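PDB 4XUU: phosphatidylinositide phosphatase SAC2 from Homo sapiens, which removes the 4-phosphate mainly from phosphatidylinositol 4-phosphate, probably in endocytic recycling, and is represented here by its homodimer-forming hSac2 domain with a pleckstrin-homology-like fold. Local coordinates for residues V49-L52 with A57-V60; P88-F93 with C100-Y105; I135-Q140 with L150-K155. All coordinates share one frame; numbering follows the deposited sequence.

In the fold
Contacts 1, 2 and 3 follow one another along the chain, and all three reach the same mixed sheet, which helix 129-145 packs against, an arrangement consistent with the pleckstrin-homology-like fold of the hSac2 domain. Contact 1 is the hairpin of strands 48-54 and 57-63; contact 2 sets the loop after strand 81-88 against strand 99-107; contact 3 joins the helix to strand 152-154. Their centres lie about 17 Å (1 and 2), 15 Å (1 and 3) and 14 Å (2 and 3) apart. The core connects them: L51 packs on I135, the Y58 ring on L103, and selenomethionine M101 on I135, A136 and L139. The helix thus bridges distant parts of the sheet.

Contact 1 (V49-L52 with A57-V60); sequences VLLL and AYYV
L52 and Y59 form the hydrogen-bonded pair of an antiparallel hairpin, a compact example of how backbone bonds set the register and side chains then give each sheet face its own character. L52 N donates to Y59 O at 2.9 Å, and Y59 N returns the bond to L52 O at 2.8 Å. Next to them L51 and V60 make a non-hydrogen-bonded pair, where the CA-H of L51 points at Y59 O, 3.2 Å from L51 CA.

Both faces are packed around these pairs. With CG anti to the backbone N (chi1 174°), L51 leans across the strands. Its CD1 meets the edge of the Y58 ring at CD2, 3.8 Å away, and also touches V60 CG2 at 4.0 Å. V60 CG1 turns the other way, to V49 CG1 at 3.8 Å. On the opposite face L52 and Y59 meet through their CB atoms, 3.9 Å apart.

The contact loosens at L50 and A57, whose side chains stand clear of the partner strand. Even these are buried, L50 against L12 of the second subunit. The chemistry implies a division of labour: most backbone groups pair within the hairpin or with flanking strands, the L51 and Y58 face feeds the core, and the other mixes apolar contacts with a polar site, where the Y59 hydroxyl is hydrogen-bonded to E24 and more weakly to R75.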
ATOM      1  N   VAL A  49     -14.330  -8.498  18.414  1.00 43.28           N
ATOM      2  CA  VAL A  49     -14.328  -9.608  17.464  1.00 40.28           C
ATOM      3  C   VAL A  49     -12.942 -10.242  17.384  1.00 37.82           C
ATOM      4  O   VAL A  49     -11.928  -9.537  17.296  1.00 37.53           O
ATOM      5  CB  VAL A  49     -14.761  -9.158  16.041  1.00 39.95           C
ATOM      6  CG1 VAL A  49     -14.656 -10.314  15.062  1.00 37.71           C
ATOM      7  CG2 VAL A  49     -16.183  -8.598  16.053  1.00 42.52           C
ATOM      8  N   LEU A  50     -12.903 -11.573  17.428  1.00 36.40           N
ATOM      9  CA  LEU A  50     -11.662 -12.299  17.213  1.00 34.39           C
ATOM     10  C   LEU A  50     -11.676 -12.964  15.835  1.00 32.63           C
ATOM     11  O   LEU A  50     -12.613 -13.687  15.494  1.00 32.66           O
ATOM     12  CB  LEU A  50     -11.421 -13.327  18.325  1.00 35.24           C
ATOM     13  CG  LEU A  50     -10.127 -14.152  18.226  1.00 34.82           C
ATOM     14  CD1 LEU A  50      -8.873 -13.315  18.528  1.00 35.16           C
ATOM     15  CD2 LEU A  50     -10.179 -15.372  19.127  1.00 36.19           C
ATOM     16  N   LEU A  51     -10.637 -12.697  15.049  1.00 31.37           N
ATOM     17  CA  LEU A  51     -10.478 -13.314  13.738  1.00 30.40           C
ATOM     18  C   LEU A  51      -9.224 -14.181  13.726  1.00 30.35           C
ATOM     19  O   LEU A  51      -8.118 -13.686  13.977  1.00 31.30           O
ATOM     20  CB  LEU A  51     -10.406 -12.250  12.635  1.00 30.21           C
ATOM     21  CG  LEU A  51     -10.096 -12.674  11.192  1.00 30.37           C
ATOM     22  CD1 LEU A  51     -11.225 -13.508  10.572  1.00 30.10           C
ATOM     23  CD2 LEU A  51      -9.810 -11.451  10.329  1.00 30.91           C
ATOM     24  N   LEU A  52      -9.399 -15.470  13.452  1.00 29.97           N
ATOM     25  CA  LEU A  52      -8.269 -16.390  13.373  1.00 30.42           C
ATOM     26  C   LEU A  52      -8.125 -16.936  11.962  1.00 30.20           C
ATOM     27  O   LEU A  52      -9.110 -17.160  11.263  1.00 30.01           O
ATOM     28  CB  LEU A  52      -8.425 -17.555  14.364  1.00 31.71           C
ATOM     29  CG  LEU A  52      -8.706 -17.256  15.843  1.00 32.87           C
ATOM     30  CD1 LEU A  52      -9.025 -18.545  16.601  1.00 34.69           C
ATOM     31  CD2 LEU A  52      -7.561 -16.496  16.518  1.00 33.74           C
ATOM     32  N   ALA A  57      -9.034 -22.462   6.855  1.00 40.24           N
ATOM     33  CA  ALA A  57     -10.244 -21.827   7.361  1.00 38.64           C
ATOM     34  C   ALA A  57      -9.943 -20.539   8.108  1.00 36.26           C
ATOM     35  O   ALA A  57      -8.821 -20.316   8.564  1.00 36.01           O
ATOM     36  CB  ALA A  57     -10.995 -22.787   8.269  1.00 39.77           C
ATOM     37  N   TYR A  58     -10.950 -19.683   8.224  1.00 35.56           N
ATOM     38  CA  TYR A  58     -10.868 -18.550   9.129  1.00 34.04           C
ATOM     39  C   TYR A  58     -11.997 -18.639  10.145  1.00 34.41           C
ATOM     40  O   TYR A  58     -13.031 -19.265   9.881  1.00 36.08           O
ATOM     41  CB  TYR A  58     -10.856 -17.211   8.379  1.00 33.52           C
ATOM     42  CG  TYR A  58     -12.140 -16.843   7.672  1.00 34.65           C
ATOM     43  CD1 TYR A  58     -12.550 -17.532   6.526  1.00 37.21           C
ATOM     44  CD2 TYR A  58     -12.934 -15.792   8.137  1.00 33.94           C
ATOM     45  CE1 TYR A  58     -13.727 -17.192   5.865  1.00 39.19           C
ATOM     46  CE2 TYR A  58     -14.111 -15.439   7.483  1.00 36.28           C
ATOM     47  CZ  TYR A  58     -14.501 -16.149   6.348  1.00 39.14           C
ATOM     48  OH  TYR A  58     -15.663 -15.821   5.695  1.00 42.21           O
ATOM     49  N   TYR A  59     -11.772 -18.041  11.311  1.00 33.60           N
ATOM     50  CA  TYR A  59     -12.672 -18.162  12.451  1.00 34.46           C
ATOM     51  C   TYR A  59     -13.076 -16.779  12.925  1.00 34.39           C
ATOM     52  O   TYR A  59     -12.215 -15.915  13.134  1.00 33.40           O
ATOM     53  CB  TYR A  59     -11.982 -18.917  13.590  1.00 34.89           C
ATOM     54  CG  TYR A  59     -11.575 -20.330  13.231  1.00 35.65           C
ATOM     55  CD1 TYR A  59     -10.463 -20.579  12.418  1.00 34.76           C
ATOM     56  CD2 TYR A  59     -12.300 -21.413  13.700  1.00 36.73           C
ATOM     57  CE1 TYR A  59     -10.099 -21.874  12.077  1.00 36.38           C
ATOM     58  CE2 TYR A  59     -11.938 -22.709  13.381  1.00 38.73           C
ATOM     59  CZ  TYR A  59     -10.844 -22.939  12.566  1.00 38.40           C
ATOM     60  OH  TYR A  59     -10.508 -24.236  12.249  1.00 40.00           O
ATOM     61  N   VAL A  60     -14.381 -16.568  13.080  1.00 36.11           N
ATOM     62  CA  VAL A  60     -14.896 -15.291  13.558  1.00 36.97           C
ATOM     63  C   VAL A  60     -15.703 -15.487  14.835  1.00 39.23           C
ATOM     64  O   VAL A  60     -16.687 -16.230  14.854  1.00 41.11           O
ATOM     65  CB  VAL A  60     -15.752 -14.565  12.494  1.00 38.12           C
ATOM     66  CG1 VAL A  60     -16.080 -13.155  12.953  1.00 38.62           C
ATOM     67  CG2 VAL A  60     -15.038 -14.527  11.142  1.00 37.34           C
TER

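Contact 2 (P88-F93 with C100-Y105); sequences PEPTLF and CMRLHY
E89 and P90 lean against C100 and R102, a contact of two small touches. C100 carries SG anti to its carbonyl carbon (chi1 -66°), which aims the sulfur at the loop: SG lies 3.8 Å from E89 CB while its covalent bond goes to C35 in a disulfide. E89 holds CG between its backbone N and carbonyl carbon (chi1 48°) and runs extended from there, which carries the carboxylate away from the strand and leaves CB against the sulfur; OE1 accepts from the backbone N of K97.

R102 begins extended and then bends at chi3 (-85°), so the guanidinium swings round to meet the proline ring obliquely, NH2 standing 3.6 Å from P90 CG. Its nitrogens are engaged by T116 OG1 at NE, the E158 carbonyl at NH1 and, through a salt bridge, D36 at NH2, which together would fix its rotation. P90 sits at the centre of an inverse gamma turn, closed by a weak bond from T91 N to E89 O of 2.9 Å.

Strand 99-107 runs between strands 81-88 and 110-119. C100 and R102 look out toward the loop and the disulfide, whereas M101 and L103 point to the sheet's other face, beneath helix 129-145.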
ATOM      1  N   PRO A  88     -14.446   3.363   3.398  1.00 59.32           N
ATOM      2  CA  PRO A  88     -15.025   4.124   4.504  1.00 62.63           C
ATOM      3  C   PRO A  88     -16.275   3.456   5.068  1.00 63.17           C
ATOM      4  O   PRO A  88     -17.072   2.892   4.312  1.00 62.90           O
ATOM      5  CB  PRO A  88     -15.385   5.464   3.855  1.00 67.01           C
ATOM      6  CG  PRO A  88     -14.485   5.566   2.681  1.00 65.79           C
ATOM      7  CD  PRO A  88     -14.355   4.173   2.169  1.00 61.61           C
ATOM      8  N   GLU A  89     -16.427   3.521   6.388  1.00 64.62           N
ATOM      9  CA  GLU A  89     -17.565   2.925   7.097  1.00 66.02           C
ATOM     10  C   GLU A  89     -18.928   3.367   6.552  1.00 70.32           C
ATOM     11  O   GLU A  89     -19.110   4.537   6.197  1.00 74.09           O
ATOM     12  CB  GLU A  89     -17.485   3.209   8.605  1.00 67.77           C
ATOM     13  CG  GLU A  89     -17.211   4.663   8.969  1.00 72.42           C
ATOM     14  CD  GLU A  89     -17.815   5.072  10.301  1.00 77.26           C
ATOM     15  OE1 GLU A  89     -17.664   6.255  10.678  1.00 81.71           O
ATOM     16  OE2 GLU A  89     -18.451   4.227  10.968  1.00 76.60           O
ATOM     17  N   PRO A  90     -19.885   2.421   6.475  1.00 70.29           N
ATOM     18  CA  PRO A  90     -21.248   2.738   6.044  1.00 74.92           C
ATOM     19  C   PRO A  90     -22.037   3.501   7.112  1.00 80.33           C
ATOM     20  O   PRO A  90     -22.855   2.909   7.825  1.00 81.40           O
ATOM     21  CB  PRO A  90     -21.867   1.354   5.793  1.00 72.73           C
ATOM     22  CG  PRO A  90     -21.092   0.425   6.663  1.00 68.18           C
ATOM     23  CD  PRO A  90     -19.692   0.969   6.670  1.00 66.00           C
ATOM     24  N   THR A  91     -21.789   4.805   7.220  1.00 84.37           N
ATOM     25  CA  THR A  91     -22.509   5.645   8.177  1.00 90.66           C
ATOM     26  C   THR A  91     -23.903   5.980   7.672  1.00 96.17           C
ATOM     27  O   THR A  91     -24.100   6.245   6.483  1.00 97.15           O
ATOM     28  CB  THR A  91     -21.766   6.959   8.495  1.00 93.69           C
ATOM     29  OG1 THR A  91     -21.203   7.504   7.295  1.00 93.21           O
ATOM     30  CG2 THR A  91     -20.668   6.718   9.509  1.00 90.93           C
ATOM     31  N   LEU A  92     -24.867   5.973   8.587  1.00100.53           N
ATOM     32  CA  LEU A  92     -26.254   6.258   8.241  1.00106.63           C
ATOM     33  C   LEU A  92     -26.492   7.750   7.988  1.00113.35           C
ATOM     34  O   LEU A  92     -27.486   8.125   7.363  1.00118.24           O
ATOM     35  CB  LEU A  92     -27.199   5.694   9.310  1.00109.20           C
ATOM     36  CG  LEU A  92     -27.154   4.163   9.457  1.00103.80           C
ATOM     37  CD1 LEU A  92     -27.543   3.708  10.857  1.00105.41           C
ATOM     38  CD2 LEU A  92     -28.016   3.472   8.402  1.00104.22           C
ATOM     39  N   PHE A  93     -25.571   8.587   8.469  1.00114.15           N
ATOM     40  CA  PHE A  93     -25.543  10.016   8.136  1.00120.20           C
ATOM     41  C   PHE A  93     -24.159  10.621   8.405  1.00118.47           C
ATOM     42  O   PHE A  93     -23.418  10.136   9.266  1.00115.00           O
ATOM     43  CB  PHE A  93     -26.627  10.790   8.907  1.00128.77           C
ATOM     44  CG  PHE A  93     -26.086  11.719   9.959  1.00132.96           C
ATOM     45  CD1 PHE A  93     -25.785  11.251  11.232  1.00131.79           C
ATOM     46  CD2 PHE A  93     -25.873  13.067   9.670  1.00138.75           C
ATOM     47  CE1 PHE A  93     -25.277  12.112  12.201  1.00136.22           C
ATOM     48  CE2 PHE A  93     -25.358  13.930  10.628  1.00142.94           C
ATOM     49  CZ  PHE A  93     -25.065  13.454  11.897  1.00141.87           C
ATOM     50  N   CYS A 100     -13.438   0.357   7.096  1.00 53.99           N
ATOM     51  CA  CYS A 100     -13.857  -0.969   7.523  1.00 51.62           C
ATOM     52  C   CYS A 100     -13.566  -2.027   6.464  1.00 48.60           C
ATOM     53  O   CYS A 100     -13.436  -1.725   5.274  1.00 48.85           O
ATOM     54  CB  CYS A 100     -15.331  -0.976   7.938  1.00 53.78           C
ATOM     55  SG  CYS A 100     -15.635   0.028   9.412  1.00 59.13           S
HETATM   56  N   MSE A 101     -13.453  -3.268   6.925  1.00 45.93           N
HETATM   57  CA  MSE A 101     -13.141  -4.406   6.088  1.00 43.49           C
HETATM   58  C   MSE A 101     -14.339  -5.342   6.055  1.00 42.93           C
HETATM   59  O   MSE A 101     -14.819  -5.793   7.099  1.00 42.96           O
HETATM   60  CB  MSE A 101     -11.928  -5.133   6.649  1.00 41.70           C
HETATM   61  CG  MSE A 101     -11.423  -6.256   5.779  1.00 41.78           C
HETATM   62 SE   MSE A 101     -10.054  -7.259   6.715  1.00 43.89          SE
HETATM   63  CE  MSE A 101      -9.756  -8.641   5.421  1.00 43.02           C
ATOM     64  N   ARG A 102     -14.813  -5.633   4.851  1.00 42.62           N
ATOM     65  CA  ARG A 102     -15.988  -6.461   4.667  1.00 42.60           C
ATOM     66  C   ARG A 102     -15.628  -7.802   4.025  1.00 40.91           C
ATOM     67  O   ARG A 102     -15.120  -7.850   2.904  1.00 40.94           O
ATOM     68  CB  ARG A 102     -17.015  -5.699   3.832  1.00 45.47           C
ATOM     69  CG  ARG A 102     -18.368  -6.350   3.734  1.00 46.76           C
ATOM     70  CD  ARG A 102     -19.406  -5.330   3.335  1.00 49.72           C
ATOM     71  NE  ARG A 102     -19.927  -4.609   4.492  1.00 50.54           N
ATOM     72  CZ  ARG A 102     -20.783  -3.591   4.425  1.00 53.90           C
ATOM     73  NH1 ARG A 102     -21.219  -3.148   3.250  1.00 55.78           N
ATOM     74  NH2 ARG A 102     -21.199  -3.008   5.542  1.00 55.23           N
ATOM     75  N   LEU A 103     -15.891  -8.881   4.754  1.00 39.75           N
ATOM     76  CA  LEU A 103     -15.599 -10.241   4.310  1.00 38.74           C
ATOM     77  C   LEU A 103     -16.875 -10.923   3.841  1.00 40.68           C
ATOM     78  O   LEU A 103     -17.712 -11.313   4.657  1.00 41.36           O
ATOM     79  CB  LEU A 103     -14.972 -11.058   5.450  1.00 37.11           C
ATOM     80  CG  LEU A 103     -13.791 -10.491   6.249  1.00 35.87           C
ATOM     81  CD1 LEU A 103     -13.476 -11.378   7.442  1.00 34.74           C
ATOM     82  CD2 LEU A 103     -12.564 -10.326   5.381  1.00 34.63           C
ATOM     83  N   HIS A 104     -17.024 -11.061   2.526  1.00 42.01           N
ATOM     84  CA  HIS A 104     -18.204 -11.695   1.939  1.00 44.72           C
ATOM     85  C   HIS A 104     -18.009 -13.205   1.871  1.00 44.89           C
ATOM     86  O   HIS A 104     -17.056 -13.686   1.263  1.00 44.33           O
ATOM     87  CB  HIS A 104     -18.480 -11.138   0.539  1.00 46.90           C
ATOM     88  CG  HIS A 104     -18.770  -9.669   0.513  1.00 47.57           C
ATOM     89  ND1 HIS A 104     -20.049  -9.164   0.403  1.00 50.24           N
ATOM     90  CD2 HIS A 104     -17.947  -8.597   0.575  1.00 46.22           C
ATOM     91  CE1 HIS A 104     -20.001  -7.844   0.404  1.00 50.44           C
ATOM     92  NE2 HIS A 104     -18.736  -7.474   0.505  1.00 48.59           N
ATOM     93  N   TYR A 105     -18.911 -13.950   2.497  1.00 46.48           N
ATOM     94  CA  TYR A 105     -18.815 -15.405   2.494  1.00 47.34           C
ATOM     95  C   TYR A 105     -20.079 -16.099   1.992  1.00 51.80           C
ATOM     96  O   TYR A 105     -21.191 -15.566   2.095  1.00 53.64           O
ATOM     97  CB  TYR A 105     -18.387 -15.938   3.868  1.00 45.30           C
ATOM     98  CG  TYR A 105     -19.413 -15.826   4.982  1.00 45.14           C
ATOM     99  CD1 TYR A 105     -19.482 -14.685   5.782  1.00 43.20           C
ATOM    100  CD2 TYR A 105     -20.291 -16.878   5.255  1.00 46.69           C
ATOM    101  CE1 TYR A 105     -20.413 -14.583   6.816  1.00 43.97           C
ATOM    102  CE2 TYR A 105     -21.224 -16.790   6.286  1.00 47.42           C
ATOM    103  CZ  TYR A 105     -21.278 -15.641   7.062  1.00 46.55           C
ATOM    104  OH  TYR A 105     -22.200 -15.550   8.078  1.00 47.89           O
TER

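Contact 3 (I135-Q140 with L150-K155); sequences IAEMLQ and LPIIEK
The long helix 129-145 that closes the sheet and the short edge strand 152-154 that follows it meet through A136, L139 and Q140 on one side and L150 and I152 on the other. The helix and strand segments run roughly antiparallel, 150° between their directions, with axes 10.1 Å apart, so side chains must span the gap.

I152 does so with its CD1, the end of an extended branch (chi1 -52°, chi2 165°) that pushes in against the helix. CD1 lies 4.0 Å from A136 CB and 3.7 Å from A136 O, and reaches E137 CG at 4.2 Å, the two side chains crossing at about a right angle. It also touches Q140 CB at 3.9 Å. One methyl therefore reaches three helical residues. L150 takes the next turn: CD2 rests 4.1 Å from L139 CB and 3.7 Å from L139 O, while the side chain of Q140 passes obliquely over it, CG 4.1 Å from L150 CB.

Strand 81-88 is the in-chain neighbour of strand 152-154, and its I84 packs on A136, L139 and L150 and bonds through its backbone to P151 and I153. The two strands run parallel, and the other edge of 152-154 pairs antiparallel with a strand of the third subunit, so the sheet continues into another chain.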
ATOM      1  N   ILE A 135      -4.324  -7.501   6.915  1.00 35.98           N
ATOM      2  CA  ILE A 135      -5.119  -8.689   7.222  1.00 34.60           C
ATOM      3  C   ILE A 135      -5.683  -9.323   5.937  1.00 34.07           C
ATOM      4  O   ILE A 135      -5.559 -10.530   5.737  1.00 33.69           O
ATOM      5  CB  ILE A 135      -6.253  -8.381   8.251  1.00 34.20           C
ATOM      6  CG1 ILE A 135      -5.648  -7.978   9.605  1.00 34.63           C
ATOM      7  CG2 ILE A 135      -7.189  -9.577   8.408  1.00 32.34           C
ATOM      8  CD1 ILE A 135      -6.634  -7.326  10.558  1.00 34.99           C
ATOM      9  N   ALA A 136      -6.271  -8.491   5.073  1.00 34.42           N
ATOM     10  CA  ALA A 136      -6.807  -8.932   3.782  1.00 34.71           C
ATOM     11  C   ALA A 136      -5.743  -9.616   2.936  1.00 35.91           C
ATOM     12  O   ALA A 136      -6.010 -10.621   2.280  1.00 36.10           O
ATOM     13  CB  ALA A 136      -7.413  -7.758   3.025  1.00 35.23           C
ATOM     14  N   GLU A 137      -4.533  -9.069   2.969  1.00 37.36           N
ATOM     15  CA  GLU A 137      -3.420  -9.651   2.237  1.00 39.53           C
ATOM     16  C   GLU A 137      -3.045 -11.052   2.722  1.00 39.90           C
ATOM     17  O   GLU A 137      -2.770 -11.927   1.904  1.00 41.31           O
ATOM     18  CB  GLU A 137      -2.228  -8.692   2.193  1.00 40.83           C
ATOM     19  CG  GLU A 137      -2.351  -7.727   1.022  1.00 43.21           C
ATOM     20  CD  GLU A 137      -1.442  -6.519   1.102  1.00 47.13           C
ATOM     21  OE1 GLU A 137      -1.868  -5.450   0.612  1.00 48.60           O
ATOM     22  OE2 GLU A 137      -0.308  -6.624   1.629  1.00 49.34           O
HETATM   23  N   MSE A 138      -3.074 -11.284   4.033  1.00 39.60           N
HETATM   24  CA  MSE A 138      -2.785 -12.622   4.540  1.00 40.71           C
HETATM   25  C   MSE A 138      -3.893 -13.626   4.221  1.00 39.65           C
HETATM   26  O   MSE A 138      -3.614 -14.786   3.934  1.00 40.85           O
HETATM   27  CB  MSE A 138      -2.445 -12.635   6.030  1.00 41.17           C
HETATM   28  CG  MSE A 138      -1.575 -13.849   6.368  1.00 46.50           C
HETATM   29 SE   MSE A 138      -1.245 -14.163   8.248  1.00 56.34          SE
HETATM   30  CE  MSE A 138       0.104 -12.775   8.514  1.00 54.96           C
ATOM     31  N   LEU A 139      -5.142 -13.176   4.267  1.00 37.96           N
ATOM     32  CA  LEU A 139      -6.261 -14.006   3.850  1.00 37.84           C
ATOM     33  C   LEU A 139      -6.148 -14.360   2.368  1.00 39.48           C
ATOM     34  O   LEU A 139      -6.546 -15.451   1.950  1.00 40.51           O
ATOM     35  CB  LEU A 139      -7.590 -13.303   4.124  1.00 36.74           C
ATOM     36  CG  LEU A 139      -8.065 -13.172   5.576  1.00 35.82           C
ATOM     37  CD1 LEU A 139      -9.148 -12.119   5.661  1.00 35.40           C
ATOM     38  CD2 LEU A 139      -8.580 -14.492   6.127  1.00 35.88           C
ATOM     39  N   GLN A 140      -5.584 -13.439   1.586  1.00 40.08           N
ATOM     40  CA  GLN A 140      -5.487 -13.608   0.144  1.00 41.98           C
ATOM     41  C   GLN A 140      -4.453 -14.656  -0.253  1.00 44.35           C
ATOM     42  O   GLN A 140      -4.783 -15.590  -0.985  1.00 46.32           O
ATOM     43  CB  GLN A 140      -5.217 -12.278  -0.558  1.00 42.27           C
ATOM     44  CG  GLN A 140      -5.280 -12.373  -2.074  1.00 44.65           C
ATOM     45  CD  GLN A 140      -4.949 -11.069  -2.767  1.00 45.88           C
ATOM     46  OE1 GLN A 140      -5.771 -10.523  -3.500  1.00 46.88           O
ATOM     47  NE2 GLN A 140      -3.743 -10.562  -2.540  1.00 46.24           N
ATOM     48  N   LEU A 150      -8.584 -14.633  -4.297  1.00 52.56           N
ATOM     49  CA  LEU A 150      -9.409 -13.800  -3.440  1.00 49.33           C
ATOM     50  C   LEU A 150      -9.229 -12.338  -3.811  1.00 48.79           C
ATOM     51  O   LEU A 150      -8.186 -11.754  -3.517  1.00 47.84           O
ATOM     52  CB  LEU A 150      -9.049 -14.017  -1.965  1.00 46.48           C
ATOM     53  CG  LEU A 150      -9.902 -13.272  -0.934  1.00 43.93           C
ATOM     54  CD1 LEU A 150     -11.341 -13.772  -0.964  1.00 44.68           C
ATOM     55  CD2 LEU A 150      -9.313 -13.427   0.447  1.00 41.56           C
ATOM     56  N   PRO A 151     -10.239 -11.742  -4.468  1.00 49.85           N
ATOM     57  CA  PRO A 151     -10.130 -10.326  -4.819  1.00 49.95           C
ATOM     58  C   PRO A 151     -10.241  -9.401  -3.601  1.00 47.10           C
ATOM     59  O   PRO A 151     -11.152  -9.551  -2.785  1.00 45.77           O
ATOM     60  CB  PRO A 151     -11.301 -10.108  -5.786  1.00 52.71           C
ATOM     61  CG  PRO A 151     -12.257 -11.199  -5.504  1.00 52.93           C
ATOM     62  CD  PRO A 151     -11.452 -12.366  -5.029  1.00 51.97           C
ATOM     63  N   ILE A 152      -9.292  -8.475  -3.478  1.00 46.57           N
ATOM     64  CA  ILE A 152      -9.380  -7.391  -2.505  1.00 45.19           C
ATOM     65  C   ILE A 152      -9.763  -6.109  -3.246  1.00 47.70           C
ATOM     66  O   ILE A 152      -9.034  -5.648  -4.129  1.00 49.27           O
ATOM     67  CB  ILE A 152      -8.058  -7.173  -1.733  1.00 43.72           C
ATOM     68  CG1 ILE A 152      -7.551  -8.491  -1.136  1.00 42.23           C
ATOM     69  CG2 ILE A 152      -8.248  -6.125  -0.637  1.00 42.47           C
ATOM     70  CD1 ILE A 152      -6.104  -8.447  -0.668  1.00 41.00           C
ATOM     71  N   ILE A 153     -10.913  -5.545  -2.876  1.00 48.39           N
ATOM     72  CA  ILE A 153     -11.502  -4.415  -3.586  1.00 51.64           C
ATOM     73  C   ILE A 153     -11.511  -3.135  -2.745  1.00 52.23           C
ATOM     74  O   ILE A 153     -12.011  -3.128  -1.621  1.00 50.84           O
ATOM     75  CB  ILE A 153     -12.948  -4.744  -4.057  1.00 53.37           C
ATOM     76  CG1 ILE A 153     -12.976  -6.084  -4.803  1.00 53.49           C
ATOM     77  CG2 ILE A 153     -13.503  -3.620  -4.927  1.00 56.93           C
ATOM     78  CD1 ILE A 153     -14.354  -6.659  -5.009  1.00 54.97           C
ATOM     79  N   GLU A 154     -10.950  -2.062  -3.298  1.00 55.08           N
ATOM     80  CA  GLU A 154     -11.056  -0.735  -2.702  1.00 57.20           C
ATOM     81  C   GLU A 154     -12.242  -0.018  -3.336  1.00 61.00           C
ATOM     82  O   GLU A 154     -12.217   0.305  -4.528  1.00 63.79           O
ATOM     83  CB  GLU A 154      -9.786   0.087  -2.935  1.00 58.40           C
ATOM     84  CG  GLU A 154      -8.480  -0.523  -2.434  1.00 57.38           C
ATOM     85  CD  GLU A 154      -7.258   0.295  -2.861  1.00 61.32           C
ATOM     86  OE1 GLU A 154      -7.318   1.545  -2.790  1.00 64.39           O
ATOM     87  OE2 GLU A 154      -6.238  -0.309  -3.269  1.00 61.25           O
ATOM     88  N   LYS A 155     -13.283   0.216  -2.540  1.00 61.97           N
ATOM     89  CA  LYS A 155     -14.475   0.941  -2.991  1.00 66.40           C
ATOM     90  C   LYS A 155     -15.288   1.437  -1.801  1.00 67.28           C
ATOM     91  O   LYS A 155     -14.965   1.133  -0.655  1.00 64.68           O
ATOM     92  CB  LYS A 155     -15.344   0.072  -3.918  1.00 67.58           C
ATOM     93  CG  LYS A 155     -16.002  -1.140  -3.260  1.00 65.71           C
ATOM     94  CD  LYS A 155     -16.827  -1.947  -4.265  1.00 68.60           C
ATOM     95  CE  LYS A 155     -18.197  -1.323  -4.536  1.00 73.51           C
ATOM     96  NZ  LYS A 155     -19.162  -1.537  -3.418  1.00 73.69           N
TER